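Local atomic coordinates of chitinase (Chromobacterium violaceum, PDB entry 4TXG), a protein that probably hydrolyses glycosidic bonds in chitin, as a family 18 glycoside hydrolase with a TIM-barrel catalytic domain. Residues P521-K526 and Y622-T627; G460-T465 and S578-Q583. All blocks are in the same frame, centred on the assembly; numbering follows the deposited sequence.

Contact 1. Residues P521-K526 and Y622-T627; sequences PMWHAK and YFIGTT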
# COMPACT_ATOMS: atom_id res chain seq x y z
N PRO A 521 2.82 7.74 -19.20
CA PRO A 521 2.85 6.28 -19.20
C PRO A 521 4.24 5.81 -19.61
O PRO A 521 4.93 6.56 -20.30
CB PRO A 521 1.81 5.91 -20.27
CG PRO A 521 1.83 7.07 -21.22
CD PRO A 521 2.05 8.29 -20.33
N MET A 522 4.65 4.61 -19.20
CA MET A 522 6.01 4.19 -19.52
C MET A 522 6.22 3.99 -21.03
O MET A 522 7.36 4.10 -21.51
CB MET A 522 6.39 2.92 -18.74
CG MET A 522 7.06 3.22 -17.38
SD MET A 522 8.44 4.38 -17.53
CE MET A 522 9.48 3.51 -18.69
N TRP A 523 5.16 3.72 -21.80
CA TRP A 523 5.37 3.66 -23.25
C TRP A 523 5.83 5.01 -23.80
O TRP A 523 6.66 5.07 -24.71
CB TRP A 523 4.13 3.20 -24.03
CG TRP A 523 2.75 3.50 -23.46
CD1 TRP A 523 2.07 2.76 -22.53
CD2 TRP A 523 1.85 4.55 -23.86
NE1 TRP A 523 0.83 3.31 -22.30
CE2 TRP A 523 0.67 4.41 -23.10
CE3 TRP A 523 1.94 5.62 -24.76
CZ2 TRP A 523 -0.41 5.29 -23.21
CZ3 TRP A 523 0.86 6.49 -24.89
CH2 TRP A 523 -0.30 6.32 -24.11
N HIS A 524 5.31 6.10 -23.24
CA HIS A 524 5.74 7.39 -23.73
C HIS A 524 7.19 7.66 -23.33
O HIS A 524 7.96 8.17 -24.13
CB HIS A 524 4.82 8.52 -23.24
CG HIS A 524 5.19 9.86 -23.80
ND1 HIS A 524 5.24 10.11 -25.15
CD2 HIS A 524 5.56 11.01 -23.18
CE1 HIS A 524 5.61 11.37 -25.35
NE2 HIS A 524 5.82 11.93 -24.17
N ALA A 525 7.57 7.29 -22.11
CA ALA A 525 8.96 7.42 -21.68
C ALA A 525 9.90 6.59 -22.55
O ALA A 525 11.03 7.00 -22.81
CB ALA A 525 9.10 7.01 -20.21
N LYS A 526 9.44 5.43 -23.00
CA LYS A 526 10.25 4.59 -23.89
C LYS A 526 10.40 5.24 -25.26
O LYS A 526 11.47 5.14 -25.88
CB LYS A 526 9.64 3.18 -24.00
CG LYS A 526 9.91 2.32 -22.76
CD LYS A 526 11.38 1.90 -22.75
CE LYS A 526 11.94 1.66 -21.36
NZ LYS A 526 13.43 1.41 -21.42
N TYR A 622 6.50 2.80 -29.29
CA TYR A 622 5.93 2.13 -28.14
C TYR A 622 4.51 2.61 -27.88
O TYR A 622 4.16 3.76 -28.15
CB TYR A 622 6.77 2.34 -26.88
CG TYR A 622 8.09 1.61 -26.88
CD1 TYR A 622 8.17 0.30 -26.45
CD2 TYR A 622 9.26 2.25 -27.30
CE1 TYR A 622 9.38 -0.38 -26.43
CE2 TYR A 622 10.48 1.58 -27.28
CZ TYR A 622 10.53 0.27 -26.85
OH TYR A 622 11.73 -0.41 -26.84
N PHE A 623 3.69 1.73 -27.34
CA PHE A 623 2.32 2.08 -27.01
C PHE A 623 1.88 1.10 -25.93
O PHE A 623 2.71 0.36 -25.39
CB PHE A 623 1.42 2.02 -28.25
CG PHE A 623 0.09 2.73 -28.09
CD1 PHE A 623 0.05 4.08 -27.76
CD2 PHE A 623 -1.10 2.05 -28.27
CE1 PHE A 623 -1.17 4.74 -27.62
CE2 PHE A 623 -2.32 2.70 -28.14
CZ PHE A 623 -2.35 4.05 -27.81
N ILE A 624 0.59 1.11 -25.64
CA ILE A 624 0.02 0.26 -24.61
C ILE A 624 0.36 -1.21 -24.84
O ILE A 624 0.20 -1.73 -25.95
CB ILE A 624 -1.51 0.43 -24.57
CG1 ILE A 624 -1.88 1.86 -24.18
CG2 ILE A 624 -2.15 -0.60 -23.66
CD1 ILE A 624 -3.38 2.16 -24.31
N GLY A 625 0.87 -1.88 -23.81
CA GLY A 625 1.26 -3.27 -23.94
C GLY A 625 1.44 -3.95 -22.61
O GLY A 625 0.89 -3.51 -21.60
N THR A 626 2.20 -5.04 -22.61
CA THR A 626 2.31 -5.86 -21.40
C THR A 626 3.73 -6.30 -21.05
O THR A 626 3.91 -7.31 -20.38
CB THR A 626 1.44 -7.14 -21.52
OG1 THR A 626 1.92 -7.94 -22.61
CG2 THR A 626 -0.03 -6.79 -21.74
N THR A 627 4.74 -5.55 -21.49
CA THR A 627 6.13 -5.96 -21.25
C THR A 627 6.47 -6.16 -19.77
O THR A 627 7.03 -7.19 -19.38
CB THR A 627 7.11 -4.96 -21.87
OG1 THR A 627 7.00 -5.02 -23.29
CG2 THR A 627 8.55 -5.29 -21.48
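The indole of Trp523 lies across the backbone that joins Phe623 to Ile624. The contact joins the insertion after the seventh strand of the family 18 (βα)8 barrel to the hairpin that follows the last barrel strand. Helix 522-530, part of that insertion, packs on strand 621-624, the second strand of the hairpin it forms with 609-612. The short segments run antiparallel, with axes at 176° and 6.8 Å apart at closest. No hydrogen bond joins them; the Trp523 ring packs on backbone as well as on side chains.

Trp523 is clasped on both faces. Phe623 C and Ile624 N lie over one face. Pro521 CG sits over the centre of the other, 3.3 Å above the plane. Chi1 of 29°, away from a staggered value, sets Trp523 CG 3.6 Å from Phe623 C. At the far end of the indole, Phe623 turns its ring edge toward the face of the six-membered ring, an edge-to-face pair with centroids 4.8 Å apart and planes at 56°. Trp523 NE1 meets Ile624 CG1 at 3.6 Å and gives its hydrogen bond to Ala606 O, outside the two segments.

One helical turn on, Lys526 and Tyr622 make the second half of the contact. The amino group of Lys526 leads away to a salt bridge with Glu529. Lys526 CB lies over the face of the Tyr622 ring in a CH-pi contact, 3.6 Å from the ring centroid. Toward the rim of that ring, Lys526 CB approaches Tyr622 CD2 to 3.4 Å.

Contact 2. Residues G460-T465 and S578-Q583; sequences GVPYYT and STEDEQ. With CS (cesium ion), chain M.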
# COMPACT_ATOMS: atom_id res chain seq x y z
N GLY A 460 4.26 -2.23 -4.15
CA GLY A 460 3.84 -1.54 -5.36
C GLY A 460 4.99 -1.02 -6.21
O GLY A 460 6.02 -0.60 -5.69
N VAL A 461 4.80 -1.04 -7.52
CA VAL A 461 5.72 -0.39 -8.46
C VAL A 461 4.90 0.46 -9.43
O VAL A 461 3.72 0.16 -9.69
CB VAL A 461 6.55 -1.42 -9.27
CG1 VAL A 461 7.41 -2.26 -8.34
CG2 VAL A 461 5.64 -2.30 -10.13
N PRO A 462 5.51 1.53 -9.96
CA PRO A 462 4.79 2.42 -10.88
C PRO A 462 4.98 2.05 -12.35
O PRO A 462 6.09 1.69 -12.73
CB PRO A 462 5.42 3.78 -10.60
CG PRO A 462 6.86 3.43 -10.32
CD PRO A 462 6.82 2.10 -9.58
N TYR A 463 3.92 2.15 -13.14
CA TYR A 463 4.06 2.03 -14.59
C TYR A 463 3.94 3.41 -15.23
O TYR A 463 3.47 3.57 -16.36
CB TYR A 463 3.00 1.09 -15.18
CG TYR A 463 3.22 -0.41 -14.96
CD1 TYR A 463 4.30 -0.89 -14.22
CD2 TYR A 463 2.34 -1.33 -15.52
CE1 TYR A 463 4.49 -2.26 -14.03
CE2 TYR A 463 2.52 -2.70 -15.36
CZ TYR A 463 3.58 -3.16 -14.62
OH TYR A 463 3.74 -4.52 -14.46
N TYR A 464 4.38 4.43 -14.50
CA TYR A 464 4.27 5.81 -14.94
C TYR A 464 5.49 6.57 -14.42
O TYR A 464 6.21 6.07 -13.57
CB TYR A 464 2.98 6.46 -14.43
CG TYR A 464 2.97 6.54 -12.92
CD1 TYR A 464 2.48 5.47 -12.16
CD2 TYR A 464 3.49 7.64 -12.24
CE1 TYR A 464 2.48 5.51 -10.79
CE2 TYR A 464 3.50 7.68 -10.85
CZ TYR A 464 3.00 6.61 -10.13
OH TYR A 464 3.01 6.63 -8.76
N THR A 465 5.69 7.77 -14.93
CA THR A 465 6.80 8.62 -14.51
C THR A 465 6.34 9.78 -13.64
O THR A 465 5.16 10.15 -13.63
CB THR A 465 7.53 9.23 -15.73
OG1 THR A 465 6.65 10.17 -16.36
CG2 THR A 465 7.91 8.15 -16.73
N SER A 578 11.72 10.30 -13.76
CA SER A 578 11.91 9.01 -13.10
C SER A 578 11.10 7.93 -13.80
O SER A 578 9.89 8.08 -13.99
CB SER A 578 11.50 9.09 -11.62
OG SER A 578 11.52 7.79 -11.05
N THR A 579 11.75 6.84 -14.18
CA THR A 579 11.07 5.79 -14.93
C THR A 579 11.11 4.45 -14.20
O THR A 579 11.67 4.33 -13.11
CB THR A 579 11.69 5.63 -16.34
OG1 THR A 579 13.09 5.32 -16.22
CG2 THR A 579 11.54 6.92 -17.15
N GLU A 580 10.47 3.46 -14.80
CA GLU A 580 10.47 2.10 -14.29
C GLU A 580 10.45 1.22 -15.52
O GLU A 580 9.56 1.36 -16.37
CB GLU A 580 9.24 1.85 -13.39
CG GLU A 580 9.22 0.49 -12.69
CD GLU A 580 10.06 0.46 -11.42
OE1 GLU A 580 11.28 0.71 -11.48
OE2 GLU A 580 9.49 0.19 -10.34
N ASP A 581 11.43 0.33 -15.68
CA ASP A 581 11.43 -0.50 -16.88
C ASP A 581 11.98 -1.89 -16.60
O ASP A 581 12.01 -2.31 -15.44
CB ASP A 581 12.19 0.19 -18.05
CG ASP A 581 13.67 0.45 -17.78
OD1 ASP A 581 14.30 -0.24 -16.94
OD2 ASP A 581 14.23 1.35 -18.46
N GLU A 582 12.37 -2.62 -17.64
CA GLU A 582 12.65 -4.04 -17.44
C GLU A 582 13.83 -4.28 -16.50
O GLU A 582 13.86 -5.29 -15.79
CB GLU A 582 12.90 -4.72 -18.78
CG GLU A 582 11.65 -4.75 -19.65
CD GLU A 582 11.94 -4.73 -21.14
OE1 GLU A 582 11.94 -3.63 -21.75
OE2 GLU A 582 12.16 -5.83 -21.70
N GLN A 583 14.79 -3.36 -16.47
CA GLN A 583 15.95 -3.57 -15.62
C GLN A 583 15.57 -3.44 -14.15
O GLN A 583 15.99 -4.27 -13.32
CB GLN A 583 17.09 -2.60 -15.97
CG GLN A 583 18.40 -2.93 -15.24
CD GLN A 583 19.56 -2.07 -15.71
OE1 GLN A 583 19.39 -1.17 -16.53
NE2 GLN A 583 20.76 -2.35 -15.19
CS CS M . 0.02 6.57 -8.08
O HOH W 1 8.54 6.17 -12.01
O HOH W 2 -1.95 4.69 -6.20
O HOH W 3 -1.73 8.80 -9.04
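This contact lies at the base of the insertion that follows barrel strand 457-462, where the chain leaves the barrel and later returns toward helix 582-594. Glu580 reaches back over the end of the strand. Glu580 CG is anti to the backbone N (chi1 -174°), close to Pro462 O, and a bend at chi2 turns CD toward Pro462 CD. The Glu580 side chain crosses those of Val461 and Pro462 at about a right angle. Glu580 OE2 comes to 3.4 Å from Pro462 CD and 3.5 Å from Val461 CB. Lys588 pairs with OE2, and Ser584 bonds OE1, so this buried carboxylate is held from helix 582-594. Pro462 O is buried with no polar partner in the model; Glu580 CB packs on it at 3.2 Å.

Further along, Thr465 CB touches Ser578 O at 3.1 Å, and the CG2 methyls of Thr465 and Thr579 meet at 3.9 Å. Water 1 donates to Tyr464 O (2.8 Å) and, weakly, to Ser578 O. The Tyr464 side chain leaves the backbone away from 578-583. One ring face lies under Pro462 CB, and Tyr464 OH binds a cesium ion at 3.1 Å with two waters and Asp398. This is consistent with the alpha+beta insertion after the seventh barrel strand, characteristic of subfamily A family 18 chitinases.

Overall arrangement
From the N terminus the chain passes 460-465, 521-526, 578-583 and 622-627, so the two contacts alternate and their loops cross. Contact 2 closes the insertion, bringing its returning end back to barrel strand 457-462. Contact 1 starts inside that insertion, on helix 522-530, and closes onto the hairpin that follows the last barrel strand, 599-603. The centres lie about 10 Å apart, and the two touch directly. Lys526 NZ forms a salt bridge with Asp581 OD2 at 3.1 Å. Met522 N probably hydrogen-bonds to Tyr463 O. Together they tie the insertion to barrel strand 457-462 and to the hairpin 609-624.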